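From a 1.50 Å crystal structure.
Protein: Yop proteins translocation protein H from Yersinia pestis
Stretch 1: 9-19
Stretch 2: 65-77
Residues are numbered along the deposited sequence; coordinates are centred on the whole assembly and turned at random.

Stretch 1 (9-19) TREVLWQQYYA
Stretch 2 (65-77) QFDSFGKRWEAIL

Asp 67 is the polar anchor between the two stretches: its carboxylate (chi1 m) takes two hydrogen bonds in a salt bridge from the extended side chain of Arg 10 (chi1 to chi3 all t), NE to OD1 at 2.9 Å and NH2 to OD2 at 2.8 Å. OD1 also accepts from the indole of Trp 14, NE1 to OD1 2.9 Å, so one buried acid serves two residues one helical turn apart. A second salt bridge runs the other way: Arg 72 (chi m, t, t) reaches Glu 11 (chi1 t, chi2 p) through NH1 to OE1 at 3.1 Å and a weak bond from NH2 to OE2 at 3.3 Å. In doing so its guanidinium lies flat on Trp 14, centres 4.1 Å apart and planes at 18°, placing the cation over the pyrrole ring, while Arg 72 CG sits 3.7 Å from the centroid of the six-membered ring.

Trp 14 (chi1 m, chi2 117°) thus has Arg 72 over one face; at its edge, CZ2 meets Ile 76 CG1 at 3.7 Å and CH2 meets Ala 75 CB at 4.3 Å. Farther along, Tyr 18 (chi1 m) receives Lys 71 NZ over its ring, 4.1 Å from the centroid, and a water joins Tyr 18 OH (2.9 Å) to Lys 71 O (3.0 Å).

The backbones are arranged as follows. Residues 9-19 are helical; residues 67-70 form a loop, followed by a helix through Leu 77. The helix axes cross at 83°, 13.2 Å apart at closest approach, leaving room for long side chains. CA atoms pair Arg 10 with Phe 66 (8.5 Å), Trp 14 with Arg 72 (8.7 Å) and Tyr 17 with Ala 75 (10.3 Å). Gly 70 has phi/psi 147/-158, where a CB would be jammed against the carbonyl O of Phe 69; Trp 73, its CA-to-CB bond pointing away from stretch 1, donates from NE1 to Asp 67 O at 2.9 Å.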

# COMPACT_ATOMS: atom_id res chain seq x y z
N THR A 9 -3.84 14.00 -10.39
CA THR A 9 -5.09 13.29 -10.10
C THR A 9 -5.01 12.56 -8.76
O THR A 9 -5.94 12.59 -7.96
CB THR A 9 -5.40 12.26 -11.22
OG1 THR A 9 -5.67 12.92 -12.45
CG2 THR A 9 -6.67 11.52 -10.93
N ARG A 10 -3.89 11.88 -8.53
CA ARG A 10 -3.73 11.16 -7.28
C ARG A 10 -3.73 12.11 -6.09
O ARG A 10 -4.19 11.75 -5.01
CB ARG A 10 -2.44 10.35 -7.30
CG ARG A 10 -2.28 9.43 -6.12
CD ARG A 10 -1.24 8.34 -6.36
NE ARG A 10 -1.12 7.46 -5.21
CZ ARG A 10 -1.93 6.45 -4.98
NH2 ARG A 10 -1.79 5.73 -3.88
N GLU A 11 -3.22 13.32 -6.28
CA GLU A 11 -3.24 14.31 -5.21
C GLU A 11 -4.67 14.77 -4.91
O GLU A 11 -5.01 15.00 -3.76
CB GLU A 11 -2.31 15.50 -5.51
CG GLU A 11 -2.07 16.42 -4.31
CD GLU A 11 -1.48 15.70 -3.11
OE1 GLU A 11 -0.66 14.77 -3.30
OE2 GLU A 11 -1.83 16.08 -1.96
N VAL A 12 -5.53 14.88 -5.93
CA VAL A 12 -6.94 15.19 -5.67
C VAL A 12 -7.58 14.12 -4.77
O VAL A 12 -8.37 14.43 -3.88
CB VAL A 12 -7.77 15.34 -6.97
CG1 VAL A 12 -9.25 15.60 -6.65
CG2 VAL A 12 -7.20 16.47 -7.84
N LEU A 13 -7.22 12.86 -5.00
CA LEU A 13 -7.71 11.77 -4.17
C LEU A 13 -7.27 11.95 -2.72
O LEU A 13 -8.07 11.81 -1.81
CB LEU A 13 -7.21 10.41 -4.70
CG LEU A 13 -7.99 9.83 -5.88
CD1 LEU A 13 -7.18 8.77 -6.62
CD2 LEU A 13 -9.30 9.25 -5.40
N TRP A 14 -6.00 12.27 -2.51
CA TRP A 14 -5.49 12.42 -1.16
C TRP A 14 -6.16 13.61 -0.48
O TRP A 14 -6.45 13.56 0.71
CB TRP A 14 -3.97 12.54 -1.13
CG TRP A 14 -3.25 11.21 -1.21
CD1 TRP A 14 -2.42 10.79 -2.22
CD2 TRP A 14 -3.28 10.15 -0.25
NE1 TRP A 14 -1.94 9.53 -1.94
CE2 TRP A 14 -2.46 9.11 -0.74
CE3 TRP A 14 -3.94 9.96 0.97
CZ2 TRP A 14 -2.26 7.92 -0.05
CZ3 TRP A 14 -3.75 8.76 1.67
CH2 TRP A 14 -2.92 7.75 1.15
N GLN A 15 -6.41 14.67 -1.25
CA GLN A 15 -7.10 15.86 -0.75
C GLN A 15 -8.45 15.48 -0.18
O GLN A 15 -8.79 15.88 0.94
CB GLN A 15 -7.29 16.91 -1.85
CG GLN A 15 -6.04 17.71 -2.19
CD GLN A 15 -6.18 18.47 -3.51
OE1 GLN A 15 -7.31 18.74 -3.96
NE2 GLN A 15 -5.05 18.79 -4.14
N GLN A 16 -9.21 14.71 -0.95
CA GLN A 16 -10.54 14.29 -0.53
C GLN A 16 -10.48 13.30 0.62
O GLN A 16 -11.33 13.34 1.51
CB GLN A 16 -11.36 13.70 -1.69
CG GLN A 16 -11.90 14.72 -2.67
CD GLN A 16 -12.75 15.81 -2.02
OE1 GLN A 16 -13.78 15.51 -1.42
NE2 GLN A 16 -12.31 17.06 -2.15
N TYR A 17 -9.48 12.43 0.62
CA TYR A 17 -9.36 11.47 1.71
C TYR A 17 -9.12 12.19 3.04
O TYR A 17 -9.84 11.94 4.00
CB TYR A 17 -8.23 10.47 1.46
CG TYR A 17 -8.00 9.58 2.65
CD1 TYR A 17 -8.91 8.58 2.98
CD2 TYR A 17 -6.89 9.75 3.48
CE1 TYR A 17 -8.71 7.78 4.10
CE2 TYR A 17 -6.70 8.96 4.59
CZ TYR A 17 -7.61 7.98 4.89
OH TYR A 17 -7.41 7.19 5.99
N TYR A 18 -8.13 13.07 3.10
CA TYR A 18 -7.72 13.69 4.37
C TYR A 18 -8.73 14.72 4.88
O TYR A 18 -8.87 14.90 6.08
CB TYR A 18 -6.35 14.35 4.24
CG TYR A 18 -5.20 13.37 4.32
CD1 TYR A 18 -5.07 12.49 5.38
CD2 TYR A 18 -4.24 13.31 3.31
CE1 TYR A 18 -4.03 11.57 5.44
CE2 TYR A 18 -3.19 12.41 3.36
CZ TYR A 18 -3.09 11.54 4.42
OH TYR A 18 -2.04 10.64 4.48
N ALA A 19 -9.43 15.37 3.96
CA ALA A 19 -10.48 16.32 4.33
C ALA A 19 -11.64 15.57 4.99
O ALA A 19 -12.18 16.04 6.01
CB ALA A 19 -10.98 17.06 3.09
N GLN A 65 6.66 4.24 -5.84
CA GLN A 65 6.18 4.52 -7.19
C GLN A 65 4.95 5.42 -7.18
O GLN A 65 4.69 6.15 -8.15
CB GLN A 65 5.82 3.23 -7.94
CG GLN A 65 7.00 2.38 -8.45
CD GLN A 65 6.57 0.98 -8.93
OE1 GLN A 65 5.43 0.79 -9.36
NE2 GLN A 65 7.47 0.01 -8.85
N PHE A 66 4.19 5.36 -6.10
CA PHE A 66 2.88 6.02 -5.99
C PHE A 66 2.86 7.19 -5.02
O PHE A 66 2.25 8.21 -5.30
CB PHE A 66 1.83 4.99 -5.58
CG PHE A 66 1.59 3.95 -6.62
CD1 PHE A 66 0.77 4.22 -7.70
CD2 PHE A 66 2.22 2.71 -6.54
CE1 PHE A 66 0.55 3.28 -8.68
CE2 PHE A 66 2.00 1.76 -7.54
CZ PHE A 66 1.17 2.05 -8.60
N ASP A 67 3.50 7.03 -3.86
CA ASP A 67 3.41 8.01 -2.78
C ASP A 67 4.75 8.17 -2.10
O ASP A 67 5.48 7.21 -1.91
CB ASP A 67 2.41 7.54 -1.72
CG ASP A 67 1.04 7.29 -2.28
OD1 ASP A 67 0.47 8.24 -2.86
OD2 ASP A 67 0.45 6.19 -2.18
N SER A 68 5.03 9.40 -1.68
CA SER A 68 6.21 9.71 -0.88
C SER A 68 6.13 9.08 0.50
O SER A 68 5.04 8.86 1.04
CB SER A 68 6.33 11.22 -0.73
OG SER A 68 6.49 11.80 -2.01
N PHE A 69 7.29 8.80 1.07
CA PHE A 69 7.36 8.16 2.37
C PHE A 69 6.62 8.99 3.40
O PHE A 69 6.70 10.22 3.40
CB PHE A 69 8.82 7.98 2.79
CG PHE A 69 8.98 7.46 4.18
CD1 PHE A 69 9.09 6.11 4.41
CD2 PHE A 69 9.02 8.33 5.27
CE1 PHE A 69 9.24 5.61 5.69
CE2 PHE A 69 9.16 7.83 6.56
CZ PHE A 69 9.27 6.48 6.76
N GLY A 70 5.91 8.29 4.28
CA GLY A 70 5.18 8.91 5.37
C GLY A 70 3.90 8.17 5.74
O GLY A 70 3.73 6.99 5.45
N LYS A 71 2.99 8.89 6.38
CA LYS A 71 1.72 8.33 6.83
C LYS A 71 0.85 7.82 5.68
O LYS A 71 -0.05 7.03 5.91
CB LYS A 71 0.94 9.36 7.66
CG LYS A 71 0.53 10.61 6.88
CD LYS A 71 -0.19 11.65 7.76
CE LYS A 71 -0.22 13.02 7.07
NZ LYS A 71 -1.52 13.73 7.30
N ARG A 72 1.10 8.27 4.45
CA ARG A 72 0.39 7.72 3.28
C ARG A 72 0.66 6.24 3.09
O ARG A 72 -0.24 5.47 2.73
CB ARG A 72 0.73 8.48 2.00
CG ARG A 72 0.12 9.85 1.98
CD ARG A 72 0.48 10.71 0.81
NE ARG A 72 -0.02 12.06 1.05
CZ ARG A 72 -0.12 13.00 0.14
NH1 ARG A 72 0.25 12.78 -1.10
NH2 ARG A 72 -0.59 14.19 0.48
N TRP A 73 1.91 5.83 3.32
CA TRP A 73 2.27 4.42 3.22
C TRP A 73 1.44 3.55 4.17
O TRP A 73 0.98 2.48 3.79
CB TRP A 73 3.76 4.22 3.50
CG TRP A 73 4.67 4.60 2.36
CD1 TRP A 73 4.36 5.36 1.28
CD2 TRP A 73 6.04 4.23 2.21
NE1 TRP A 73 5.45 5.49 0.46
CE2 TRP A 73 6.50 4.79 1.00
CE3 TRP A 73 6.93 3.45 2.97
CZ2 TRP A 73 7.81 4.63 0.55
CZ3 TRP A 73 8.23 3.30 2.51
CH2 TRP A 73 8.65 3.87 1.32
N GLU A 74 1.24 4.02 5.40
CA GLU A 74 0.51 3.27 6.42
C GLU A 74 -0.95 3.08 6.01
O GLU A 74 -1.47 1.99 6.08
CB GLU A 74 0.58 3.99 7.76
CG GLU A 74 1.97 3.93 8.39
CD GLU A 74 2.15 4.92 9.52
OE1 GLU A 74 1.27 5.77 9.75
OE2 GLU A 74 3.20 4.83 10.19
N ALA A 75 -1.58 4.15 5.53
CA ALA A 75 -2.97 4.06 5.06
C ALA A 75 -3.11 3.15 3.86
O ALA A 75 -4.03 2.33 3.80
CB ALA A 75 -3.49 5.45 4.73
N ILE A 76 -2.22 3.30 2.89
CA ILE A 76 -2.23 2.47 1.70
C ILE A 76 -2.05 1.00 2.07
O ILE A 76 -2.81 0.16 1.61
CB ILE A 76 -1.16 2.94 0.68
CG1 ILE A 76 -1.56 4.30 0.08
CG2 ILE A 76 -0.92 1.89 -0.40
CD1 ILE A 76 -2.73 4.27 -0.90
N LEU A 77 -1.06 0.69 2.90
CA LEU A 77 -0.77 -0.70 3.28
C LEU A 77 -1.98 -1.37 3.93
O LEU A 77 -2.33 -2.48 3.57
CB LEU A 77 0.47 -0.76 4.22
CG LEU A 77 1.83 -0.59 3.52
CD1 LEU A 77 2.93 -0.41 4.56
CD2 LEU A 77 2.11 -1.77 2.62
O HOH W 1 -2.64 8.47 6.37